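Local structure of Phikz039 (Pseudomonas phage phikz, 3ZBQ) at residues E79-H84 against S110-S115; V100-G105 against K149-V154; I164-N169 against E286-R291. The protein is a phage protein of the tubulin/FtsZ family, with a tubulin-like nucleotide-binding fold that holds guanosine-5'-diphosphate here. All coordinates share one frame; numbering follows the deposited sequence.

Contact 1: E79-H84 against S110-S115; sequences ELISAH and STIGPS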
loop_
_atom_site.group_PDB
_atom_site.type_symbol
_atom_site.label_atom_id
_atom_site.label_comp_id
_atom_site.label_asym_id
_atom_site.label_seq_id
_atom_site.Cartn_x
_atom_site.Cartn_y
_atom_site.Cartn_z
ATOM N N GLU A 79 10.292 0.255 -15.308
ATOM C CA GLU A 79 11.157 -0.342 -16.333
ATOM C C GLU A 79 12.255 -1.177 -15.702
ATOM O O GLU A 79 12.639 -2.230 -16.220
ATOM C CB GLU A 79 11.854 0.744 -17.156
ATOM C CG GLU A 79 11.037 1.401 -18.234
ATOM C CD GLU A 79 11.855 2.438 -18.997
ATOM O OE1 GLU A 79 12.792 2.037 -19.728
ATOM O OE2 GLU A 79 11.571 3.651 -18.859
ATOM N N LEU A 80 12.783 -0.677 -14.590
ATOM C CA LEU A 80 13.901 -1.324 -13.932
ATOM C C LEU A 80 13.431 -2.588 -13.219
ATOM O O LEU A 80 13.958 -3.671 -13.442
ATOM C CB LEU A 80 14.556 -0.381 -12.923
ATOM C CG LEU A 80 15.587 -1.069 -12.017
ATOM C CD1 LEU A 80 16.728 -1.676 -12.831
ATOM C CD2 LEU A 80 16.122 -0.129 -10.959
ATOM N N ILE A 81 12.416 -2.434 -12.377
ATOM C CA ILE A 81 12.083 -3.470 -11.404
ATOM C C ILE A 81 11.214 -4.625 -11.909
ATOM O O ILE A 81 11.252 -5.711 -11.337
ATOM C CB ILE A 81 11.478 -2.863 -10.099
ATOM C CG1 ILE A 81 10.095 -2.247 -10.345
ATOM C CG2 ILE A 81 12.431 -1.831 -9.497
ATOM C CD1 ILE A 81 8.928 -3.217 -10.080
ATOM N N SER A 82 10.418 -4.394 -12.949
ATOM C CA SER A 82 9.392 -5.378 -13.333
ATOM C C SER A 82 9.921 -6.786 -13.594
ATOM O O SER A 82 9.334 -7.773 -13.140
ATOM C CB SER A 82 8.599 -4.886 -14.541
ATOM O OG SER A 82 7.840 -3.740 -14.197
ATOM N N ALA A 83 11.034 -6.887 -14.309
ATOM C CA ALA A 83 11.581 -8.201 -14.661
ATOM C C ALA A 83 12.160 -8.956 -13.459
ATOM O O ALA A 83 12.388 -10.165 -13.531
ATOM C CB ALA A 83 12.624 -8.070 -15.768
ATOM N N HIS A 84 12.390 -8.251 -12.352
ATOM C CA HIS A 84 12.993 -8.868 -11.167
ATOM C C HIS A 84 11.965 -9.463 -10.209
ATOM O O HIS A 84 12.323 -10.189 -9.286
ATOM C CB HIS A 84 13.822 -7.851 -10.401
ATOM C CG HIS A 84 14.957 -7.277 -11.191
ATOM N ND1 HIS A 84 16.248 -7.749 -11.083
ATOM C CD2 HIS A 84 15.002 -6.253 -12.075
ATOM C CE1 HIS A 84 17.040 -7.039 -11.871
ATOM N NE2 HIS A 84 16.306 -6.134 -12.491
ATOM N N SER A 110 5.795 2.358 -5.108
ATOM C CA SER A 110 4.546 2.374 -5.872
ATOM C C SER A 110 4.599 1.564 -7.168
ATOM O O SER A 110 3.623 1.516 -7.918
ATOM C CB SER A 110 4.150 3.803 -6.202
ATOM O OG SER A 110 5.006 4.330 -7.210
ATOM N N THR A 111 5.733 0.931 -7.434
ATOM C CA THR A 111 5.837 0.005 -8.560
ATOM C C THR A 111 6.180 -1.395 -8.059
ATOM O O THR A 111 5.501 -2.359 -8.413
ATOM C CB THR A 111 6.861 0.489 -9.623
ATOM O OG1 THR A 111 8.120 0.736 -8.990
ATOM C CG2 THR A 111 6.362 1.765 -10.283
ATOM N N ILE A 112 7.210 -1.505 -7.221
ATOM C CA ILE A 112 7.556 -2.783 -6.591
ATOM C C ILE A 112 6.367 -3.365 -5.818
ATOM O O ILE A 112 6.039 -4.535 -5.973
ATOM C CB ILE A 112 8.756 -2.653 -5.619
ATOM C CG1 ILE A 112 10.031 -2.279 -6.374
ATOM C CG2 ILE A 112 8.979 -3.960 -4.853
ATOM C CD1 ILE A 112 11.182 -1.821 -5.450
ATOM N N GLY A 113 5.726 -2.540 -4.992
ATOM C CA GLY A 113 4.624 -3.006 -4.157
ATOM C C GLY A 113 3.485 -3.592 -4.962
ATOM O O GLY A 113 3.134 -4.772 -4.801
ATOM N N PRO A 114 2.873 -2.772 -5.828
ATOM C CA PRO A 114 1.776 -3.288 -6.653
ATOM C C PRO A 114 2.202 -4.430 -7.576
ATOM O O PRO A 114 1.388 -5.313 -7.848
ATOM C CB PRO A 114 1.343 -2.063 -7.456
ATOM C CG PRO A 114 1.661 -0.901 -6.546
ATOM C CD PRO A 114 2.969 -1.300 -5.886
ATOM N N SER A 115 3.448 -4.429 -8.043
ATOM C CA SER A 115 3.923 -5.553 -8.852
ATOM C C SER A 115 3.979 -6.842 -8.052
ATOM O O SER A 115 3.650 -7.911 -8.574
ATOM C CB SER A 115 5.288 -5.269 -9.473
ATOM O OG SER A 115 5.215 -4.145 -10.323
HETATM O O HOH W 1 5.386 -4.814 -12.952
#
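Ile81 is the wedge of this contact, and it meets Thr111, Ile112 and Ser115 of the neighbouring helix. Its CB points toward that helix. Chi1 of 68° sets CG1 between the backbone N and the carbonyl carbon, and from there the CG1-CD1 arm runs on to the backbone of the other segment. CD1 ends 3.7 Å from Ile112 N and lies almost as near to Ile112 CA. CG2 and CG1 of Ile81 both lie 4.0 Å from Ile112 CG1, where the two side chains run at a slant. CG1 of Ile81 also rests 3.8 Å from Thr111 OG1. This hydroxyl is hydrogen-bonded to Ala107 O, in the loop just before the helix, so Ile81 meets it by van der Waals contact. Ile81 is further covered by Thr35 and Ile52.

Residues 110-115 form the start of helix 109-122, which follows the glycine-rich loop that corresponds to the signature loop of the tubulin/FtsZ family. The contact therefore packs helix 74-81 against the helix that leads away from the nucleotide loop. The side chain of Ile112 is about 7 Å from the bound guanosine-5'-diphosphate.

The other side is looser and wet. Ile81 CD1 still touches Ser115 OG at 3.8 Å, but Ser82 and Ser115 do not meet directly. A water spans them, donating to Ser82 OG at 3.0 Å and to Ser115 OG at 2.7 Å. Ser115 OG in turn gives a hydrogen bond of 2.6 Å to Thr111 O. That carbonyl also accepts from Ser115 N, and the two donors come from opposite faces of its plane. The helix is kinked just here, at Pro114, whose nitrogen has no hydrogen to give to the turn before.

Contact 2: V100-G105 against K149-V154; sequences VVYSMG and KTFEGV. With GDP (guanosine-5'-diphosphate), chain B.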
loop_
_atom_site.group_PDB
_atom_site.type_symbol
_atom_site.label_atom_id
_atom_site.label_comp_id
_atom_site.label_asym_id
_atom_site.label_seq_id
_atom_site.Cartn_x
_atom_site.Cartn_y
_atom_site.Cartn_z
ATOM N N VAL A 100 1.777 -5.873 2.105
ATOM C CA VAL A 100 2.738 -5.111 1.308
ATOM C C VAL A 100 2.592 -3.620 1.624
ATOM O O VAL A 100 1.486 -3.068 1.547
ATOM C CB VAL A 100 2.511 -5.361 -0.207
ATOM C CG1 VAL A 100 3.652 -4.764 -1.039
ATOM C CG2 VAL A 100 2.395 -6.847 -0.496
ATOM N N VAL A 101 3.711 -2.955 1.934
ATOM C CA VAL A 101 3.690 -1.592 2.476
ATOM C C VAL A 101 4.522 -0.652 1.626
ATOM O O VAL A 101 5.692 -0.945 1.359
ATOM C CB VAL A 101 4.251 -1.558 3.917
ATOM C CG1 VAL A 101 4.062 -0.195 4.547
ATOM C CG2 VAL A 101 3.572 -2.641 4.771
ATOM N N TYR A 102 3.926 0.470 1.205
ATOM C CA TYR A 102 4.602 1.410 0.284
ATOM C C TYR A 102 3.839 2.719 0.114
ATOM O O TYR A 102 2.633 2.792 0.359
ATOM C CB TYR A 102 4.777 0.759 -1.101
ATOM C CG TYR A 102 3.489 0.168 -1.656
ATOM C CD1 TYR A 102 3.064 -1.098 -1.269
ATOM C CD2 TYR A 102 2.704 0.874 -2.568
ATOM C CE1 TYR A 102 1.896 -1.645 -1.759
ATOM C CE2 TYR A 102 1.527 0.328 -3.075
ATOM C CZ TYR A 102 1.133 -0.931 -2.664
ATOM O OH TYR A 102 -0.037 -1.501 -3.143
ATOM N N SER A 103 4.544 3.763 -0.320
ATOM C CA SER A 103 3.891 5.025 -0.622
ATOM C C SER A 103 3.333 4.992 -2.040
ATOM O O SER A 103 3.810 4.236 -2.886
ATOM C CB SER A 103 4.892 6.170 -0.506
ATOM O OG SER A 103 5.945 5.989 -1.434
ATOM N N MET A 104 2.339 5.832 -2.305
ATOM C CA MET A 104 1.794 5.971 -3.648
ATOM C C MET A 104 2.472 7.084 -4.456
ATOM O O MET A 104 2.431 7.076 -5.689
ATOM C CB MET A 104 0.298 6.259 -3.562
ATOM C CG MET A 104 -0.481 5.111 -2.965
ATOM S SD MET A 104 -2.164 5.581 -2.491
ATOM C CE MET A 104 -2.897 5.903 -4.091
ATOM N N GLY A 105 3.065 8.043 -3.767
ATOM C CA GLY A 105 3.594 9.225 -4.443
ATOM C C GLY A 105 5.048 9.132 -4.851
ATOM O O GLY A 105 5.581 10.030 -5.515
ATOM N N LYS A 149 -4.855 4.290 -9.949
ATOM C CA LYS A 149 -5.205 3.606 -11.186
ATOM C C LYS A 149 -4.561 2.229 -11.258
ATOM O O LYS A 149 -5.179 1.274 -11.746
ATOM C CB LYS A 149 -4.794 4.460 -12.392
ATOM C CG LYS A 149 -5.715 5.650 -12.638
ATOM C CD LYS A 149 -5.088 6.602 -13.652
ATOM C CE LYS A 149 -5.913 7.872 -13.834
ATOM N NZ LYS A 149 -7.238 7.599 -14.438
ATOM N N THR A 150 -3.331 2.126 -10.758
ATOM C CA THR A 150 -2.611 0.852 -10.714
ATOM C C THR A 150 -3.383 -0.198 -9.894
ATOM O O THR A 150 -3.470 -1.354 -10.293
ATOM C CB THR A 150 -1.197 1.049 -10.142
ATOM O OG1 THR A 150 -0.408 1.817 -11.084
ATOM C CG2 THR A 150 -0.514 -0.287 -9.854
ATOM N N PHE A 151 -3.931 0.205 -8.751
ATOM C CA PHE A 151 -4.703 -0.733 -7.918
ATOM C C PHE A 151 -5.827 -1.354 -8.728
ATOM O O PHE A 151 -6.146 -2.537 -8.587
ATOM C CB PHE A 151 -5.312 -0.020 -6.710
ATOM C CG PHE A 151 -4.303 0.669 -5.822
ATOM C CD1 PHE A 151 -2.976 0.243 -5.769
ATOM C CD2 PHE A 151 -4.699 1.731 -5.018
ATOM C CE1 PHE A 151 -2.056 0.879 -4.940
ATOM C CE2 PHE A 151 -3.783 2.376 -4.181
ATOM C CZ PHE A 151 -2.465 1.946 -4.139
ATOM N N GLU A 152 -6.446 -0.539 -9.569
ATOM C CA GLU A 152 -7.552 -0.996 -10.401
ATOM C C GLU A 152 -7.035 -1.932 -11.484
ATOM O O GLU A 152 -7.653 -2.960 -11.773
ATOM C CB GLU A 152 -8.266 0.206 -11.020
ATOM C CG GLU A 152 -9.722 -0.036 -11.405
ATOM C CD GLU A 152 -10.691 0.116 -10.232
ATOM O OE1 GLU A 152 -10.389 -0.372 -9.121
ATOM O OE2 GLU A 152 -11.775 0.717 -10.423
ATOM N N GLY A 153 -5.893 -1.573 -12.068
ATOM C CA GLY A 153 -5.253 -2.391 -13.087
ATOM C C GLY A 153 -4.790 -3.733 -12.541
ATOM O O GLY A 153 -4.955 -4.775 -13.188
ATOM N N VAL A 154 -4.199 -3.719 -11.348
ATOM C CA VAL A 154 -3.748 -4.959 -10.720
ATOM C C VAL A 154 -4.946 -5.845 -10.345
ATOM O O VAL A 154 -4.897 -7.067 -10.510
ATOM C CB VAL A 154 -2.835 -4.688 -9.494
ATOM C CG1 VAL A 154 -2.605 -5.967 -8.690
ATOM C CG2 VAL A 154 -1.495 -4.084 -9.949
HETATM P PB GDP B . 10.096 5.582 -3.035
HETATM O O1B GDP B . 11.364 5.168 -2.333
HETATM O O2B GDP B . 9.032 4.515 -2.880
HETATM O O3B GDP B . 10.334 5.879 -4.496
HETATM O O3A GDP B . 9.502 6.937 -2.404
HETATM P PA GDP B . 9.366 7.274 -0.838
HETATM O O1A GDP B . 10.658 7.336 -0.059
HETATM O O2A GDP B . 8.381 6.324 -0.188
HETATM O "O5'" GDP B . 8.739 8.740 -0.883
HETATM C "C5'" GDP B . 7.544 9.013 -1.605
HETATM C "C4'" GDP B . 6.597 9.814 -0.714
HETATM O "O4'" GDP B . 6.139 8.986 0.355
HETATM C "C3'" GDP B . 7.247 11.003 -0.032
HETATM O "O3'" GDP B . 7.181 12.160 -0.882
HETATM C "C2'" GDP B . 6.418 11.164 1.219
HETATM O "O2'" GDP B . 5.221 11.879 0.907
HETATM C "C1'" GDP B . 5.956 9.761 1.540
HETATM N N9 GDP B . 6.777 9.126 2.594
HETATM C C8 GDP B . 8.044 8.678 2.507
HETATM N N7 GDP B . 8.446 8.136 3.683
HETATM C C5 GDP B . 7.411 8.217 4.545
HETATM C C6 GDP B . 7.143 7.838 5.951
HETATM O O6 GDP B . 8.018 7.265 6.649
HETATM N N1 GDP B . 5.920 8.112 6.440
HETATM C C2 GDP B . 4.959 8.719 5.713
HETATM N N2 GDP B . 3.750 8.983 6.269
HETATM N N3 GDP B . 5.136 9.090 4.427
HETATM C C4 GDP B . 6.318 8.868 3.812
#
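Ser103, between the Tyr102 and Met104 that touch Phe151, gives a hydrogen bond from OG to O2A of guanosine-5'-diphosphate at 2.8 Å. Ser103 CB also lies 3.2 Å from O4' of the ribose. Ser103 thus serves the nucleotide, while its two neighbours in sequence serve the hydrophobic core.

Phe151 reaches out from helix 138-158 and fits its ring between these two side chains. Tyr102 comes to meet it from the opposite direction. With chi1 at 51°, the tyrosine CG sits between the backbone N and the carbonyl carbon, and the ring reaches across to Phe151. Phe151 CE1 lies at the edge of the tyrosine ring, near its plane, 3.6 Å from Tyr102 OH and 4.1 Å from Tyr102 CE2. Relative to the phenylalanine ring, the hydroxyl comes in obliquely. The buried hydroxyl of Tyr102 is not left to the phenylalanine, since it is hydrogen-bonded to Ser129 OG of the next strand.

Met104 approaches at about a right angle. Its chain bends at chi3 (67°), which brings the methyl up to the ring obliquely. CE is 3.6 Å from Phe151 CE2, and Met104 CG is 3.9 Å from Phe151 CZ. The sulfur lies at the ring edge, with SD 5.1 Å from the centroid of the Phe151 ring and 77° off its normal. This is a Met-aromatic contact.

Polar bonds join the same parts of the chain, as Met104 O accepts from Ser147 OG and Gly105 O from Asn143 ND2. Helix 138-158 is the crossover between the parallel strands 127-133 and 163-168, and through Phe151 it reaches one strand further. A strand that ends beside the phosphates, backed by such a helix, is characteristic of the Rossmann-like nucleotide-binding domain of tubulin and FtsZ.

Contact 3: I164-N169 against E286-R291; sequences INYHEN and EDIRKR. With GDP (guanosine-5'-diphosphate), chain B.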
loop_
_atom_site.group_PDB
_atom_site.type_symbol
_atom_site.label_atom_id
_atom_site.label_comp_id
_atom_site.label_asym_id
_atom_site.label_seq_id
_atom_site.Cartn_x
_atom_site.Cartn_y
_atom_site.Cartn_z
ATOM N N ILE A 164 -6.713 -2.338 -0.357
ATOM C CA ILE A 164 -5.816 -1.303 0.127
ATOM C C ILE A 164 -6.317 -0.693 1.440
ATOM O O ILE A 164 -7.509 -0.383 1.602
ATOM C CB ILE A 164 -5.564 -0.201 -0.940
ATOM C CG1 ILE A 164 -6.825 0.633 -1.170
ATOM C CG2 ILE A 164 -5.099 -0.819 -2.254
ATOM C CD1 ILE A 164 -6.568 1.922 -1.971
ATOM N N ASN A 165 -5.392 -0.573 2.387
ATOM C CA ASN A 165 -5.619 0.165 3.618
ATOM C C ASN A 165 -4.949 1.521 3.420
ATOM O O ASN A 165 -3.719 1.609 3.341
ATOM C CB ASN A 165 -5.036 -0.610 4.802
ATOM C CG ASN A 165 -5.116 0.154 6.100
ATOM O OD1 ASN A 165 -4.109 0.669 6.586
ATOM N ND2 ASN A 165 -6.309 0.225 6.682
ATOM N N TYR A 166 -5.762 2.572 3.305
ATOM C CA TYR A 166 -5.290 3.861 2.789
ATOM C C TYR A 166 -5.020 4.920 3.856
ATOM O O TYR A 166 -5.834 5.145 4.761
ATOM C CB TYR A 166 -6.288 4.409 1.758
ATOM C CG TYR A 166 -5.886 5.776 1.232
ATOM C CD1 TYR A 166 -4.879 5.903 0.288
ATOM C CD2 TYR A 166 -6.512 6.935 1.689
ATOM C CE1 TYR A 166 -4.498 7.148 -0.199
ATOM C CE2 TYR A 166 -6.140 8.189 1.208
ATOM C CZ TYR A 166 -5.140 8.287 0.267
ATOM O OH TYR A 166 -4.756 9.529 -0.209
ATOM N N HIS A 167 -3.887 5.605 3.716
ATOM C CA HIS A 167 -3.519 6.668 4.628
ATOM C C HIS A 167 -3.072 7.833 3.785
ATOM O O HIS A 167 -2.317 7.659 2.849
ATOM C CB HIS A 167 -2.372 6.222 5.534
ATOM C CG HIS A 167 -2.723 5.034 6.373
ATOM N ND1 HIS A 167 -3.064 5.142 7.700
ATOM C CD2 HIS A 167 -2.829 3.721 6.057
ATOM C CE1 HIS A 167 -3.372 3.943 8.172
ATOM N NE2 HIS A 167 -3.234 3.064 7.195
ATOM N N GLU A 168 -3.549 9.015 4.118
ATOM C CA GLU A 168 -3.159 10.194 3.360
ATOM C C GLU A 168 -2.171 11.034 4.133
ATOM O O GLU A 168 -2.388 11.319 5.316
ATOM C CB GLU A 168 -4.403 11.009 3.063
ATOM C CG GLU A 168 -4.170 12.146 2.107
ATOM C CD GLU A 168 -5.475 12.712 1.636
ATOM O OE1 GLU A 168 -6.220 11.983 0.941
ATOM O OE2 GLU A 168 -5.756 13.873 1.979
ATOM N N ASN A 169 -1.080 11.429 3.474
ATOM C CA ASN A 169 -0.202 12.447 4.025
ATOM C C ASN A 169 -0.890 13.783 3.790
ATOM O O ASN A 169 -0.643 14.456 2.783
ATOM C CB ASN A 169 1.169 12.441 3.333
ATOM C CG ASN A 169 2.148 11.444 3.953
ATOM O OD1 ASN A 169 1.882 10.853 5.002
ATOM N ND2 ASN A 169 3.307 11.275 3.310
ATOM N N GLU A 286 -13.811 5.760 -4.001
ATOM C CA GLU A 286 -14.260 6.975 -4.695
ATOM C C GLU A 286 -13.807 8.256 -3.999
ATOM O O GLU A 286 -13.497 9.262 -4.662
ATOM C CB GLU A 286 -15.791 6.965 -4.853
ATOM C CG GLU A 286 -16.425 8.303 -5.248
ATOM C CD GLU A 286 -15.949 8.830 -6.594
ATOM O OE1 GLU A 286 -15.462 8.031 -7.427
ATOM O OE2 GLU A 286 -16.059 10.060 -6.815
ATOM N N ASP A 287 -13.750 8.232 -2.668
ATOM C CA ASP A 287 -13.296 9.411 -1.927
ATOM C C ASP A 287 -11.835 9.754 -2.223
ATOM O O ASP A 287 -11.460 10.936 -2.305
ATOM C CB ASP A 287 -13.497 9.226 -0.424
ATOM C CG ASP A 287 -14.953 9.102 -0.046
ATOM O OD1 ASP A 287 -15.818 9.585 -0.816
ATOM O OD2 ASP A 287 -15.223 8.509 1.019
ATOM N N ILE A 288 -11.010 8.722 -2.372
ATOM C CA ILE A 288 -9.613 8.905 -2.765
ATOM C C ILE A 288 -9.531 9.482 -4.175
ATOM O O ILE A 288 -8.791 10.437 -4.427
ATOM C CB ILE A 288 -8.823 7.580 -2.730
ATOM C CG1 ILE A 288 -9.002 6.869 -1.381
ATOM C CG2 ILE A 288 -7.340 7.831 -3.007
ATOM C CD1 ILE A 288 -8.291 5.505 -1.307
ATOM N N ARG A 289 -10.295 8.898 -5.093
ATOM C CA ARG A 289 -10.292 9.335 -6.488
ATOM C C ARG A 289 -10.691 10.808 -6.590
ATOM O O ARG A 289 -10.022 11.622 -7.256
ATOM C CB ARG A 289 -11.241 8.467 -7.319
ATOM C CG ARG A 289 -11.114 8.670 -8.830
ATOM C CD ARG A 289 -12.406 8.283 -9.570
ATOM N NE ARG A 289 -13.517 9.162 -9.204
ATOM C CZ ARG A 289 -13.691 10.388 -9.692
ATOM N NH1 ARG A 289 -12.835 10.882 -10.576
ATOM N NH2 ARG A 289 -14.719 11.122 -9.298
ATOM N N LYS A 290 -11.768 11.149 -5.895
ATOM C CA LYS A 290 -12.284 12.520 -5.873
ATOM C C LYS A 290 -11.261 13.499 -5.285
ATOM O O LYS A 290 -11.067 14.607 -5.799
ATOM C CB LYS A 290 -13.607 12.551 -5.084
ATOM C CG LYS A 290 -14.280 13.919 -5.022
ATOM C CD LYS A 290 -14.601 14.449 -6.417
ATOM C CE LYS A 290 -15.293 15.807 -6.339
ATOM N NZ LYS A 290 -15.429 16.427 -7.680
ATOM N N ARG A 291 -10.593 13.084 -4.214
ATOM C CA ARG A 291 -9.597 13.924 -3.553
ATOM C C ARG A 291 -8.411 14.225 -4.466
ATOM O O ARG A 291 -7.917 15.360 -4.517
ATOM C CB ARG A 291 -9.110 13.241 -2.271
ATOM C CG ARG A 291 -7.921 13.909 -1.586
ATOM C CD ARG A 291 -8.239 15.305 -1.085
ATOM N NE ARG A 291 -7.141 15.854 -0.284
ATOM C CZ ARG A 291 -7.030 17.135 0.058
ATOM N NH1 ARG A 291 -7.950 18.012 -0.322
ATOM N NH2 ARG A 291 -6.003 17.541 0.784
HETATM P PB GDP B . 10.096 5.582 -3.035
HETATM O O1B GDP B . 11.364 5.168 -2.333
HETATM O O2B GDP B . 9.032 4.515 -2.880
HETATM O O3B GDP B . 10.334 5.879 -4.496
HETATM O O3A GDP B . 9.502 6.937 -2.404
HETATM P PA GDP B . 9.366 7.274 -0.838
HETATM O O1A GDP B . 10.658 7.336 -0.059
HETATM O O2A GDP B . 8.381 6.324 -0.188
HETATM O "O5'" GDP B . 8.739 8.740 -0.883
HETATM C "C5'" GDP B . 7.544 9.013 -1.605
HETATM C "C4'" GDP B . 6.597 9.814 -0.714
HETATM O "O4'" GDP B . 6.139 8.986 0.355
HETATM C "C3'" GDP B . 7.247 11.003 -0.032
HETATM O "O3'" GDP B . 7.181 12.160 -0.882
HETATM C "C2'" GDP B . 6.418 11.164 1.219
HETATM O "O2'" GDP B . 5.221 11.879 0.907
HETATM C "C1'" GDP B . 5.956 9.761 1.540
HETATM N N9 GDP B . 6.777 9.126 2.594
HETATM C C8 GDP B . 8.044 8.678 2.507
HETATM N N7 GDP B . 8.446 8.136 3.683
HETATM C C5 GDP B . 7.411 8.217 4.545
HETATM C C6 GDP B . 7.143 7.838 5.951
HETATM O O6 GDP B . 8.018 7.265 6.649
HETATM N N1 GDP B . 5.920 8.112 6.440
HETATM C C2 GDP B . 4.959 8.719 5.713
HETATM N N2 GDP B . 3.750 8.983 6.269
HETATM N N3 GDP B . 5.136 9.090 4.427
HETATM C C4 GDP B . 6.318 8.868 3.812
#
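Tyr166 and Ile288 are brought together by their torsions. The tyrosine CG lies anti to the backbone N (chi1 177°), which swings the ring out to lie against Ile288. In Ile288, chi1 of -51° directs the CG1 arm so that its methyl CD1 lies over one ring face, offset toward the rim. CD1 is 3.5 Å from Tyr166 CG and 3.8 Å from the ring centroid, a CH-pi contact. The same methyl meets Ile164 CD1 tip to tip at 4.0 Å.

Further along the strand, the side chains of Glu168 and Arg291 cross at about a right angle, yet the carboxylate and guanidinium planes are nearly parallel. Their salt bridge runs from Arg291 NE to Glu168 OE2 at 3.3 Å. As a hydrogen bond it is weak, bent to 142° at the hydrogen. Tyr135 OH bonds to both Glu168 OE2 and Arg291 NH2. The other oxygen, Glu168 OE1, accepts from Tyr166 OH at 3.1 Å through its anti lone pair.

Asn169, the residue after Glu168, faces the nucleotide. Its OD1 accepts from N2 of guanosine-5'-diphosphate at 2.9 Å, and its ND2 donates to N3 and O2'.

Helix 284-304 is thus fixed to the strand by an apolar centre beside a shared polar cluster. Several partners hold the carboxylate, which would probably keep it charged.

Overall arrangement
Following the chain from the N terminus, the first segment met is on helix 74-81, and contact 1 closes a loop when the chain reaches helix 109-122. Contact 2 opens inside that loop, on strand 97-103, and closes later on helix 138-158, so the two cross. They also touch: Pro114 of contact 1 packs on Tyr102 and Thr150 of contact 2. Contact 3 follows in series. It opens on strand 163-168, just after helix 138-158, and closes over a long loop at helix 284-304. Phe151 and Met104 of contact 2 abut Ile164 and Tyr166. Together the contacts tie helices of the nucleotide-binding half, its central sheet and the C-terminal helix into one body.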